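Local coordinates for N-acetylmuramoyl-L-alanine amidase (PDB 7AGM), which probably cleaves the amide bond between N-acetylmuramic acid and L-alanine in peptidoglycan, as a zinc-dependent amidase of the mycobacterial cell wall, at residues I10-P15 against A93-L98; L121-P126 against G170-Q175; D144-S149 against A205-R210; K37-S42 against G85-E90. All blocks are in the same frame, centred on the assembly; numbering follows the deposited sequence.

Interaction 1: I10-P15 against A93-L98; sequences IVFLDP and AMANSL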
loop_
_atom_site.group_PDB
_atom_site.type_symbol
_atom_site.label_atom_id
_atom_site.label_comp_id
_atom_site.label_asym_id
_atom_site.label_seq_id
_atom_site.Cartn_x
_atom_site.Cartn_y
_atom_site.Cartn_z
ATOM N N ILE A 10 -12.342 7.072 -8.345
ATOM C CA ILE A 10 -11.408 6.100 -8.910
ATOM C C ILE A 10 -10.276 5.842 -7.926
ATOM O O ILE A 10 -9.593 6.780 -7.497
ATOM C CB ILE A 10 -10.841 6.589 -10.254
ATOM C CG1 ILE A 10 -11.973 6.924 -11.228
ATOM C CG2 ILE A 10 -9.892 5.568 -10.826
ATOM C CD1 ILE A 10 -11.520 7.796 -12.367
ATOM N N VAL A 11 -10.054 4.570 -7.598
ATOM C CA VAL A 11 -8.968 4.150 -6.720
ATOM C C VAL A 11 -8.087 3.162 -7.473
ATOM O O VAL A 11 -8.583 2.162 -8.015
ATOM C CB VAL A 11 -9.506 3.502 -5.429
ATOM C CG1 VAL A 11 -8.357 2.970 -4.565
ATOM C CG2 VAL A 11 -10.384 4.486 -4.653
ATOM N N PHE A 12 -6.783 3.431 -7.501
ATOM C CA PHE A 12 -5.804 2.485 -8.027
ATOM C C PHE A 12 -5.199 1.706 -6.865
ATOM O O PHE A 12 -4.697 2.306 -5.903
ATOM C CB PHE A 12 -4.706 3.215 -8.801
ATOM C CG PHE A 12 -3.735 2.292 -9.488
ATOM C CD1 PHE A 12 -4.052 1.718 -10.719
ATOM C CD2 PHE A 12 -2.502 1.996 -8.918
ATOM C CE1 PHE A 12 -3.154 0.865 -11.360
ATOM C CE2 PHE A 12 -1.606 1.156 -9.557
ATOM C CZ PHE A 12 -1.934 0.584 -10.784
ATOM N N LEU A 13 -5.264 0.372 -6.950
ATOM C CA LEU A 13 -4.794 -0.526 -5.901
ATOM C C LEU A 13 -3.545 -1.251 -6.373
ATOM O O LEU A 13 -3.524 -1.811 -7.475
ATOM C CB LEU A 13 -5.880 -1.546 -5.544
ATOM C CG LEU A 13 -7.153 -0.956 -4.935
ATOM C CD1 LEU A 13 -8.247 -2.021 -4.870
ATOM C CD2 LEU A 13 -6.870 -0.365 -3.549
ATOM N N ASP A 14 -2.512 -1.257 -5.532
ATOM C CA ASP A 14 -1.219 -1.853 -5.864
ATOM C C ASP A 14 -0.810 -2.867 -4.804
ATOM O O ASP A 14 -0.181 -2.515 -3.795
ATOM C CB ASP A 14 -0.150 -0.773 -6.029
ATOM C CG ASP A 14 1.247 -1.350 -6.150
ATOM O OD1 ASP A 14 1.399 -2.405 -6.805
ATOM O OD2 ASP A 14 2.190 -0.742 -5.595
ATOM N N PRO A 15 -1.129 -4.144 -5.007
ATOM C CA PRO A 15 -0.608 -5.180 -4.099
ATOM C C PRO A 15 0.879 -5.380 -4.350
ATOM O O PRO A 15 1.293 -5.772 -5.445
ATOM C CB PRO A 15 -1.428 -6.424 -4.458
ATOM C CG PRO A 15 -1.930 -6.183 -5.854
ATOM C CD PRO A 15 -1.968 -4.688 -6.092
ATOM N N ALA A 93 3.442 4.690 -13.099
ATOM C CA ALA A 93 2.932 5.127 -14.400
ATOM C C ALA A 93 1.510 4.626 -14.646
ATOM O O ALA A 93 0.662 5.368 -15.158
ATOM C CB ALA A 93 3.869 4.669 -15.517
ATOM N N MET A 94 1.226 3.375 -14.275
ATOM C CA MET A 94 -0.133 2.849 -14.399
ATOM C C MET A 94 -1.108 3.657 -13.558
ATOM O O MET A 94 -2.203 3.998 -14.018
ATOM C CB MET A 94 -0.165 1.390 -13.959
ATOM C CG MET A 94 0.577 0.447 -14.877
ATOM S SD MET A 94 0.675 -1.199 -14.123
ATOM C CE MET A 94 -1.018 -1.762 -14.322
ATOM N N ALA A 95 -0.721 3.996 -12.326
ATOM C CA ALA A 95 -1.584 4.815 -11.485
ATOM C C ALA A 95 -1.822 6.177 -12.120
ATOM O O ALA A 95 -2.963 6.638 -12.224
ATOM C CB ALA A 95 -0.958 4.987 -10.101
ATOM N N ASN A 96 -0.750 6.820 -12.586
ATOM C CA ASN A 96 -0.875 8.166 -13.140
ATOM C C ASN A 96 -1.729 8.179 -14.405
ATOM O O ASN A 96 -2.480 9.137 -14.641
ATOM C CB ASN A 96 0.508 8.764 -13.413
ATOM C CG ASN A 96 1.242 9.146 -12.135
ATOM O OD1 ASN A 96 0.619 9.485 -11.128
ATOM N ND2 ASN A 96 2.570 9.093 -12.169
ATOM N N SER A 97 -1.630 7.130 -15.234
ATOM C CA SER A 97 -2.437 7.060 -16.457
ATOM C C SER A 97 -3.927 7.077 -16.157
ATOM O O SER A 97 -4.733 7.473 -17.012
ATOM C CB SER A 97 -2.114 5.779 -17.234
ATOM O OG SER A 97 -0.767 5.751 -17.657
ATOM N N LEU A 98 -4.312 6.651 -14.963
ATOM C CA LEU A 98 -5.708 6.590 -14.586
ATOM C C LEU A 98 -6.206 7.890 -13.968
ATOM O O LEU A 98 -7.421 8.047 -13.805
ATOM C CB LEU A 98 -5.909 5.415 -13.625
ATOM C CG LEU A 98 -7.316 4.975 -13.271
ATOM C CD1 LEU A 98 -8.126 4.662 -14.531
ATOM C CD2 LEU A 98 -7.239 3.752 -12.365
#
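Phe12 and Ala95 face each other where strand 10-15 runs antiparallel to helical segment 93-98, the two axes 9.0 Å apart at closest approach and their directions 173° apart. The Phe12 ring carries most of the contact. CG is anti to the backbone N (chi1 -174°), and chi2 of 81° turns one ring face to the helix backbone. Ala95 CA sits over the ring centre, 3.8 Å above its plane, while the Ala95 methyl makes a CH-pi contact, CB lying 4.0 Å from the centroid of the Phe12 ring. Met94 C is over the same face but offset toward the rim. At the far end of the ring, Met94 CB meets Phe12 CZ at 3.7 Å, the two side chains crossing at about a right angle. This is one layer of an alpha/beta fold: helix 88-98 belongs to a beta-alpha-beta crossover from strand 73-76 to strand 102-109, and it passes over strand 10-15, which lies between those two in the sheet. Strand alternation sends Ile10 and Phe12 to this side, whereas Leu13 packs on helix 52-69. Leu98 closes the C-terminal end of the helical segment. Its CD2 reaches the edge of the Phe12 ring near the ring plane, 4.1 Å from Phe12 CD1, and also touches Ile10 CG2 at 3.6 Å. The methyl CG2 of Ile10 is anti to its backbone N and approaches Leu98 CG just as closely. Ile103 of strand 102-109 touches both Phe12 and Ala95, continuing the apolar layer onto the neighbouring strand.

Interaction 2: L121-P126 against G170-Q175; sequences LYSSPP and GLNLAQ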
loop_
_atom_site.group_PDB
_atom_site.type_symbol
_atom_site.label_atom_id
_atom_site.label_comp_id
_atom_site.label_asym_id
_atom_site.label_seq_id
_atom_site.Cartn_x
_atom_site.Cartn_y
_atom_site.Cartn_z
ATOM N N LEU A 121 3.211 5.139 4.782
ATOM C CA LEU A 121 4.278 5.895 4.139
ATOM C C LEU A 121 3.696 6.896 3.153
ATOM O O LEU A 121 2.715 6.613 2.458
ATOM C CB LEU A 121 5.229 4.968 3.380
ATOM C CG LEU A 121 6.136 4.003 4.155
ATOM C CD1 LEU A 121 5.366 2.941 4.953
ATOM C CD2 LEU A 121 7.109 3.350 3.183
ATOM N N TYR A 122 4.329 8.063 3.074
ATOM C CA TYR A 122 3.944 9.059 2.087
ATOM C C TYR A 122 5.186 9.811 1.633
ATOM O O TYR A 122 6.163 9.936 2.377
ATOM C CB TYR A 122 2.867 10.009 2.626
ATOM C CG TYR A 122 3.272 10.792 3.856
ATOM C CD1 TYR A 122 3.189 10.230 5.126
ATOM C CD2 TYR A 122 3.730 12.110 3.748
ATOM C CE1 TYR A 122 3.559 10.959 6.254
ATOM C CE2 TYR A 122 4.090 12.841 4.857
ATOM C CZ TYR A 122 4.009 12.267 6.109
ATOM O OH TYR A 122 4.385 13.032 7.192
ATOM N N SER A 123 5.139 10.310 0.401
ATOM C CA SER A 123 6.291 10.982 -0.185
ATOM C C SER A 123 6.622 12.263 0.566
ATOM O O SER A 123 5.773 13.143 0.736
ATOM C CB SER A 123 6.017 11.316 -1.650
ATOM O OG SER A 123 7.166 11.925 -2.222
ATOM N N SER A 124 7.869 12.367 0.990
ATOM C CA SER A 124 8.360 13.562 1.661
ATOM C C SER A 124 9.872 13.625 1.499
ATOM O O SER A 124 10.552 12.614 1.696
ATOM C CB SER A 124 7.979 13.532 3.139
ATOM O OG SER A 124 8.425 14.708 3.796
ATOM N N PRO A 125 10.444 14.785 1.132
ATOM C CA PRO A 125 9.772 16.043 0.788
ATOM C C PRO A 125 8.919 15.911 -0.468
ATOM O O PRO A 125 9.237 15.122 -1.361
ATOM C CB PRO A 125 10.942 17.004 0.508
ATOM C CG PRO A 125 12.113 16.401 1.173
ATOM C CD PRO A 125 11.911 14.924 1.100
ATOM N N PRO A 126 7.827 16.663 -0.537
ATOM C CA PRO A 126 6.915 16.512 -1.674
ATOM C C PRO A 126 7.533 17.014 -2.970
ATOM O O PRO A 126 8.318 17.969 -2.992
ATOM C CB PRO A 126 5.711 17.365 -1.269
ATOM C CG PRO A 126 6.300 18.430 -0.369
ATOM C CD PRO A 126 7.391 17.719 0.398
ATOM N N GLY A 170 7.310 4.407 -6.102
ATOM C CA GLY A 170 5.890 4.544 -6.385
ATOM C C GLY A 170 5.273 5.783 -5.763
ATOM O O GLY A 170 4.376 6.397 -6.348
ATOM N N LEU A 171 5.743 6.171 -4.573
ATOM C CA LEU A 171 5.296 7.408 -3.938
ATOM C C LEU A 171 5.925 8.633 -4.591
ATOM O O LEU A 171 5.229 9.616 -4.878
ATOM C CB LEU A 171 5.627 7.366 -2.443
ATOM C CG LEU A 171 4.802 6.356 -1.629
ATOM C CD1 LEU A 171 5.329 6.296 -0.206
ATOM C CD2 LEU A 171 3.318 6.676 -1.626
ATOM N N ASN A 172 7.229 8.584 -4.870
ATOM C CA ASN A 172 7.895 9.742 -5.466
ATOM C C ASN A 172 7.279 10.098 -6.811
ATOM O O ASN A 172 7.191 11.277 -7.174
ATOM C CB ASN A 172 9.376 9.444 -5.685
ATOM C CG ASN A 172 10.137 9.230 -4.403
ATOM O OD1 ASN A 172 9.719 9.666 -3.331
ATOM N ND2 ASN A 172 11.292 8.587 -4.514
ATOM N N LEU A 173 6.882 9.093 -7.580
ATOM C CA LEU A 173 6.464 9.328 -8.955
ATOM C C LEU A 173 4.973 9.603 -9.096
ATOM O O LEU A 173 4.535 10.001 -10.183
ATOM C CB LEU A 173 6.878 8.146 -9.842
ATOM C CG LEU A 173 8.387 7.941 -10.030
ATOM C CD1 LEU A 173 8.706 6.551 -10.577
ATOM C CD2 LEU A 173 8.957 9.028 -10.941
ATOM N N ALA A 174 4.191 9.415 -8.031
ATOM C CA ALA A 174 2.751 9.640 -8.121
ATOM C C ALA A 174 2.436 11.117 -8.293
ATOM O O ALA A 174 3.030 11.979 -7.637
ATOM C CB ALA A 174 2.054 9.120 -6.862
ATOM N N GLN A 175 1.462 11.398 -9.156
ATOM C CA GLN A 175 0.983 12.750 -9.418
ATOM C C GLN A 175 -0.443 12.958 -8.925
ATOM O O GLN A 175 -1.048 13.998 -9.217
ATOM C CB GLN A 175 1.116 13.072 -10.910
ATOM C CG GLN A 175 2.548 12.921 -11.430
ATOM C CD GLN A 175 2.651 13.129 -12.926
ATOM O OE1 GLN A 175 1.692 13.551 -13.570
ATOM N NE2 GLN A 175 3.816 12.832 -13.487
#
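Leu171 and Ser123 bring the two backbones together, their CA atoms 5.3 Å apart, in a contact made by packing without a hydrogen bond between the segments. The apolar part belongs to Leu171, whose side chain lies against the end of strand 119-123. A chi2 of 174° carries CD1 out to the strand, and this branch does the touching: it meets Leu121 CB at 3.8 Å, Leu121 O at 3.7 Å and Tyr122 CA at 3.8 Å. Nearer the helix backbone, Leu171 CB and Ser123 CB abut at 4.0 Å. Tyr122 directs its own side chain to the other side of the sheet.

The polar part is indirect. Ser123 OG and Asn172 OD1 come within 3.6 Å, yet each has a partner elsewhere: Ser123 OG bonds to Gln131 OE1, Asn172 OD1 accepts from Arg33 NH2, and Asn172 ND2 is held by the carbonyl of Ser166. Gln131 also donates through NE2 to Asn172 O, and thereby bridges the strand end and the helix.

The Leu121 side chain is about 9 Å from the bound zinc ion. Strand 119-123 lies between strands 178-185 and 162-165, and the short helix 169-173 sits in the connection that spans it from one flanking strand to the other, the helix-on-sheet layer packing of an alpha/beta fold.

Interaction 3: D144-S149 against A205-R210; sequences DQLAAS and ADAIVR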
loop_
_atom_site.group_PDB
_atom_site.type_symbol
_atom_site.label_atom_id
_atom_site.label_comp_id
_atom_site.label_asym_id
_atom_site.label_seq_id
_atom_site.Cartn_x
_atom_site.Cartn_y
_atom_site.Cartn_z
ATOM N N ASP A 144 -5.439 7.061 10.947
ATOM C CA ASP A 144 -6.493 7.129 11.953
ATOM C C ASP A 144 -7.434 5.933 11.855
ATOM O O ASP A 144 -7.865 5.385 12.878
ATOM C CB ASP A 144 -7.270 8.442 11.821
ATOM C CG ASP A 144 -6.514 9.637 12.373
ATOM O OD1 ASP A 144 -5.443 9.454 12.986
ATOM O OD2 ASP A 144 -7.003 10.768 12.183
ATOM N N GLN A 145 -7.757 5.499 10.634
ATOM C CA GLN A 145 -8.707 4.400 10.490
ATOM C C GLN A 145 -8.080 3.052 10.819
ATOM O O GLN A 145 -8.759 2.179 11.367
ATOM C CB GLN A 145 -9.351 4.402 9.098
ATOM C CG GLN A 145 -10.344 5.528 8.900
ATOM C CD GLN A 145 -11.359 5.594 10.031
ATOM O OE1 GLN A 145 -12.040 4.605 10.323
ATOM N NE2 GLN A 145 -11.460 6.756 10.681
ATOM N N LEU A 146 -6.795 2.859 10.497
ATOM C CA LEU A 146 -6.107 1.653 10.941
ATOM C C LEU A 146 -6.046 1.603 12.460
ATOM O O LEU A 146 -6.332 0.568 13.074
ATOM C CB LEU A 146 -4.706 1.604 10.329
ATOM C CG LEU A 146 -4.667 1.357 8.814
ATOM C CD1 LEU A 146 -3.331 1.721 8.202
ATOM C CD2 LEU A 146 -4.962 -0.092 8.510
ATOM N N ALA A 147 -5.695 2.726 13.089
ATOM C CA ALA A 147 -5.596 2.747 14.545
ATOM C C ALA A 147 -6.959 2.627 15.214
ATOM O O ALA A 147 -7.074 2.001 16.278
ATOM C CB ALA A 147 -4.878 4.017 15.000
ATOM N N ALA A 148 -8.002 3.201 14.607
ATOM C CA ALA A 148 -9.339 3.092 15.178
ATOM C C ALA A 148 -9.825 1.653 15.156
ATOM O O ALA A 148 -10.625 1.259 16.011
ATOM C CB ALA A 148 -10.318 3.992 14.419
ATOM N N SER A 149 -9.338 0.862 14.201
ATOM C CA SER A 149 -9.694 -0.542 14.052
ATOM C C SER A 149 -8.968 -1.448 15.040
ATOM O O SER A 149 -9.177 -2.665 15.005
ATOM C CB SER A 149 -9.421 -1.001 12.614
ATOM O OG SER A 149 -10.136 -0.216 11.665
ATOM N N ALA A 205 -8.098 -5.472 5.439
ATOM C CA ALA A 205 -8.818 -4.887 4.310
ATOM C C ALA A 205 -9.922 -3.947 4.774
ATOM O O ALA A 205 -10.073 -2.847 4.228
ATOM C CB ALA A 205 -9.394 -5.988 3.414
ATOM N N ASP A 206 -10.690 -4.352 5.794
ATOM C CA ASP A 206 -11.785 -3.517 6.282
ATOM C C ASP A 206 -11.265 -2.174 6.773
ATOM O O ASP A 206 -11.885 -1.134 6.533
ATOM C CB ASP A 206 -12.525 -4.223 7.421
ATOM C CG ASP A 206 -13.350 -5.406 6.957
ATOM O OD1 ASP A 206 -13.627 -5.531 5.749
ATOM O OD2 ASP A 206 -13.738 -6.209 7.828
ATOM N N ALA A 207 -10.128 -2.182 7.474
ATOM C CA ALA A 207 -9.553 -0.937 7.976
ATOM C C ALA A 207 -9.040 -0.069 6.835
ATOM O O ALA A 207 -9.234 1.156 6.836
ATOM C CB ALA A 207 -8.419 -1.266 8.949
ATOM N N ILE A 208 -8.375 -0.683 5.855
ATOM C CA ILE A 208 -7.897 0.072 4.700
ATOM C C ILE A 208 -9.065 0.702 3.944
ATOM O O ILE A 208 -8.998 1.867 3.533
ATOM C CB ILE A 208 -7.013 -0.823 3.809
ATOM C CG1 ILE A 208 -5.739 -1.210 4.577
ATOM C CG2 ILE A 208 -6.717 -0.123 2.467
ATOM C CD1 ILE A 208 -4.885 -2.265 3.874
ATOM N N VAL A 209 -10.160 -0.050 3.774
ATOM C CA VAL A 209 -11.339 0.483 3.093
ATOM C C VAL A 209 -11.902 1.693 3.830
ATOM O O VAL A 209 -12.281 2.692 3.205
ATOM C CB VAL A 209 -12.396 -0.625 2.900
ATOM C CG1 VAL A 209 -13.714 -0.029 2.441
ATOM C CG2 VAL A 209 -11.905 -1.654 1.894
ATOM N N ARG A 210 -11.955 1.637 5.165
ATOM C CA ARG A 210 -12.420 2.799 5.924
ATOM C C ARG A 210 -11.524 4.006 5.681
ATOM O O ARG A 210 -12.012 5.134 5.541
ATOM C CB ARG A 210 -12.480 2.474 7.416
ATOM C CG ARG A 210 -13.590 1.508 7.797
ATOM C CD ARG A 210 -13.518 1.128 9.270
ATOM N NE ARG A 210 -13.781 2.267 10.145
ATOM C CZ ARG A 210 -13.688 2.234 11.472
ATOM N NH1 ARG A 210 -13.331 1.115 12.090
ATOM N NH2 ARG A 210 -13.950 3.324 12.183
#
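Leu146, Gln145 and Ser149 meet Ala207 and Arg210 in a helix-helix contact at the C-terminal end of helix 134-148, against the middle of helix 198-219. The axes approach to 8.1 Å and their directions differ by 142°. The small Ala207 permits this closeness: its CA is 5.2 Å from Leu146 CA, and its methyl is met by Leu146 CD2 at 3.7 Å. The same CD2 touches Ile208 CG1, the two side chains lying side by side and pointing the same way. In one of its two conformers, Ser149 OG lies 3.4 Å from Ala207 CB while bonding back to Gln145 O. Toward the outer side, Gln145 and Arg210 cross at about a right angle. A bend at chi2 (-51°) places Gln145 CD toward Arg210, and OE1 comes over one face of the guanidinium, 2.9 Å from Arg210 NE and 3.1 Å from Arg210 CZ. The N-H directions are poor for hydrogen bonding, so any attraction would be mainly electrostatic. On the side facing the sheet, Leu146 rests on Val181 and Ile208 on Cys183 of strand 178-185, Ile151 touches both Leu146 and Ala207, and helix 52-69 packs against helix 198-219 through Ala205 and Val209.

Interaction 4: K37-S42 against G85-E90; sequences KNCQES and GPCVDE
The disulfide Cys39-Cys87 ties the loop after the hairpin strand 36-38 to the start of helix 88-98. Its SG atoms are 2.0 Å apart with a chi3 of -84°, and the CA atoms of the two cysteines lie 4.4 Å from one another. Cys87 occupies the N-cap position. Right after it, Val88 N donates to Cys39 O at 2.9 Å, in the carbonyl plane, so a first-turn N-H of the helix is taken up by the loop. Both Val88 methyls lie against that oxygen from one side, CG1 at 3.5 Å and CG2 at 3.7 Å from Cys39 O. Cys87 N in turn donates to Glu90 OE1, three residues further on. A further link depends on one of two conformers of Gln40: its chain is bent at chi2, and NE2 donates to Pro86 O over 3.0 Å in a fairly straight bond (165°) lying close to its amide plane. Pro86 O also accepts from Arg91 NE. Gln40 packs on His17, a zinc ligand, and the neighbouring Glu41 O bonds to His17 ND1. The crosslinked loop thus forms a second shell beside the zinc site of His17, Glu52 and His107, the two-histidine, one-glutamate arrangement of Amidase_3 enzymes.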
loop_
_atom_site.group_PDB
_atom_site.type_symbol
_atom_site.label_atom_id
_atom_site.label_comp_id
_atom_site.label_asym_id
_atom_site.label_seq_id
_atom_site.Cartn_x
_atom_site.Cartn_y
_atom_site.Cartn_z
ATOM N N LYS A 37 16.750 2.291 -8.847
ATOM C CA LYS A 37 16.705 1.136 -7.966
ATOM C C LYS A 37 16.193 -0.053 -8.767
ATOM O O LYS A 37 15.816 0.074 -9.937
ATOM C CB LYS A 37 15.879 1.403 -6.700
ATOM C CG LYS A 37 14.407 1.683 -6.943
ATOM C CD LYS A 37 13.744 2.243 -5.687
ATOM C CE LYS A 37 13.925 1.318 -4.489
ATOM N NZ LYS A 37 13.161 1.795 -3.295
ATOM N N ASN A 38 16.193 -1.219 -8.127
ATOM C CA ASN A 38 15.767 -2.435 -8.808
ATOM C C ASN A 38 14.311 -2.336 -9.249
ATOM O O ASN A 38 13.464 -1.791 -8.534
ATOM C CB ASN A 38 15.949 -3.645 -7.892
ATOM C CG ASN A 38 17.400 -4.064 -7.758
ATOM O OD1 ASN A 38 18.312 -3.327 -8.133
ATOM N ND2 ASN A 38 17.619 -5.257 -7.216
ATOM N N CYS A 39 14.039 -2.851 -10.454
ATOM C CA CYS A 39 12.679 -2.944 -10.985
ATOM C C CYS A 39 11.714 -3.539 -9.964
ATOM O O CYS A 39 10.633 -2.993 -9.717
ATOM C CB CYS A 39 12.705 -3.783 -12.269
ATOM S SG CYS A 39 11.137 -4.540 -12.758
ATOM N N GLN A 40 12.083 -4.667 -9.366
ATOM C CA GLN A 40 11.251 -5.269 -8.336
ATOM C C GLN A 40 12.118 -5.906 -7.263
ATOM O O GLN A 40 13.320 -6.116 -7.442
ATOM C CB GLN A 40 10.266 -6.303 -8.904
ATOM C CG GLN A 40 8.894 -5.732 -9.240
ATOM C CD GLN A 40 8.183 -5.154 -8.025
ATOM O OE1 GLN A 40 8.524 -5.457 -6.881
ATOM N NE2 GLN A 40 7.184 -4.317 -8.272
ATOM N N GLU A 41 11.481 -6.187 -6.130
ATOM C CA GLU A 41 12.054 -6.978 -5.054
ATOM C C GLU A 41 11.084 -8.113 -4.778
ATOM O O GLU A 41 9.875 -7.968 -4.977
ATOM C CB GLU A 41 12.189 -6.167 -3.766
ATOM C CG GLU A 41 13.283 -5.142 -3.782
ATOM C CD GLU A 41 14.661 -5.764 -3.723
ATOM O OE1 GLU A 41 14.799 -6.879 -3.176
ATOM O OE2 GLU A 41 15.607 -5.137 -4.233
ATOM N N SER A 42 11.613 -9.243 -4.307
ATOM C CA SER A 42 10.756 -10.398 -4.064
ATOM C C SER A 42 9.722 -10.126 -2.976
ATOM O O SER A 42 8.615 -10.675 -3.019
ATOM C CB SER A 42 11.612 -11.608 -3.688
ATOM O OG SER A 42 12.431 -11.309 -2.573
ATOM N N GLY A 85 5.156 -9.294 -12.334
ATOM C CA GLY A 85 4.361 -8.087 -12.295
ATOM C C GLY A 85 5.213 -6.884 -12.653
ATOM O O GLY A 85 6.423 -7.006 -12.866
ATOM N N PRO A 86 4.605 -5.699 -12.723
ATOM C CA PRO A 86 5.316 -4.532 -13.261
ATOM C C PRO A 86 6.375 -3.998 -12.307
ATOM O O PRO A 86 6.302 -4.169 -11.090
ATOM C CB PRO A 86 4.203 -3.494 -13.457
ATOM C CG PRO A 86 2.918 -4.271 -13.416
ATOM C CD PRO A 86 3.181 -5.412 -12.483
ATOM N N CYS A 87 7.365 -3.316 -12.892
ATOM C CA CYS A 87 8.393 -2.632 -12.112
ATOM C C CYS A 87 7.789 -1.494 -11.287
ATOM O O CYS A 87 6.679 -1.016 -11.544
ATOM C CB CYS A 87 9.459 -2.040 -13.033
ATOM S SG CYS A 87 10.297 -3.241 -14.079
ATOM N N VAL A 88 8.563 -1.030 -10.301
ATOM C CA VAL A 88 8.060 -0.016 -9.374
ATOM C C VAL A 88 7.763 1.300 -10.081
ATOM O O VAL A 88 6.813 1.999 -9.716
ATOM C CB VAL A 88 8.991 0.160 -8.156
ATOM C CG1 VAL A 88 8.963 -1.088 -7.265
ATOM C CG2 VAL A 88 10.401 0.481 -8.598
ATOM N N ASP A 89 8.552 1.660 -11.098
ATOM C CA ASP A 89 8.234 2.866 -11.859
ATOM C C ASP A 89 6.992 2.663 -12.719
ATOM O O ASP A 89 6.161 3.574 -12.849
ATOM C CB ASP A 89 9.436 3.339 -12.685
ATOM C CG ASP A 89 9.869 2.339 -13.748
ATOM O OD1 ASP A 89 9.685 1.116 -13.559
ATOM O OD2 ASP A 89 10.440 2.783 -14.767
ATOM N N GLU A 90 6.837 1.459 -13.287
ATOM C CA GLU A 90 5.660 1.141 -14.091
ATOM C C GLU A 90 4.380 1.177 -13.260
ATOM O O GLU A 90 3.330 1.600 -13.752
ATOM C CB GLU A 90 5.840 -0.225 -14.762
ATOM C CG GLU A 90 6.968 -0.259 -15.792
ATOM C CD GLU A 90 7.234 -1.649 -16.386
ATOM O OE1 GLU A 90 6.989 -2.673 -15.711
ATOM O OE2 GLU A 90 7.703 -1.712 -17.543
#

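Interactions 1, 2 and 3 pack on one mixed six-stranded sheet, whereas interaction 4 joins the two-stranded hairpin 28-30/36-38 to helix 88-98. Interactions 1 and 4 share that helix, one at its C-terminal part and the other at its start, with centres 15 Å apart; Met94 SD touches Pro86 CG between them. Interaction 2, its centre 14 Å from that of interaction 1, adds helix 169-173 on the same side, joined through Asn96 to Leu173 O and Gln175 N. Interaction 3 packs helices on the opposite face, its centre 27 Å from that of interaction 4. Along the chain, interaction 4 falls within the span of interaction 1, while interactions 2 and 3 alternate their segments after it. The helix layers therefore sandwich the sheet, and interaction 4 reaches the zinc site.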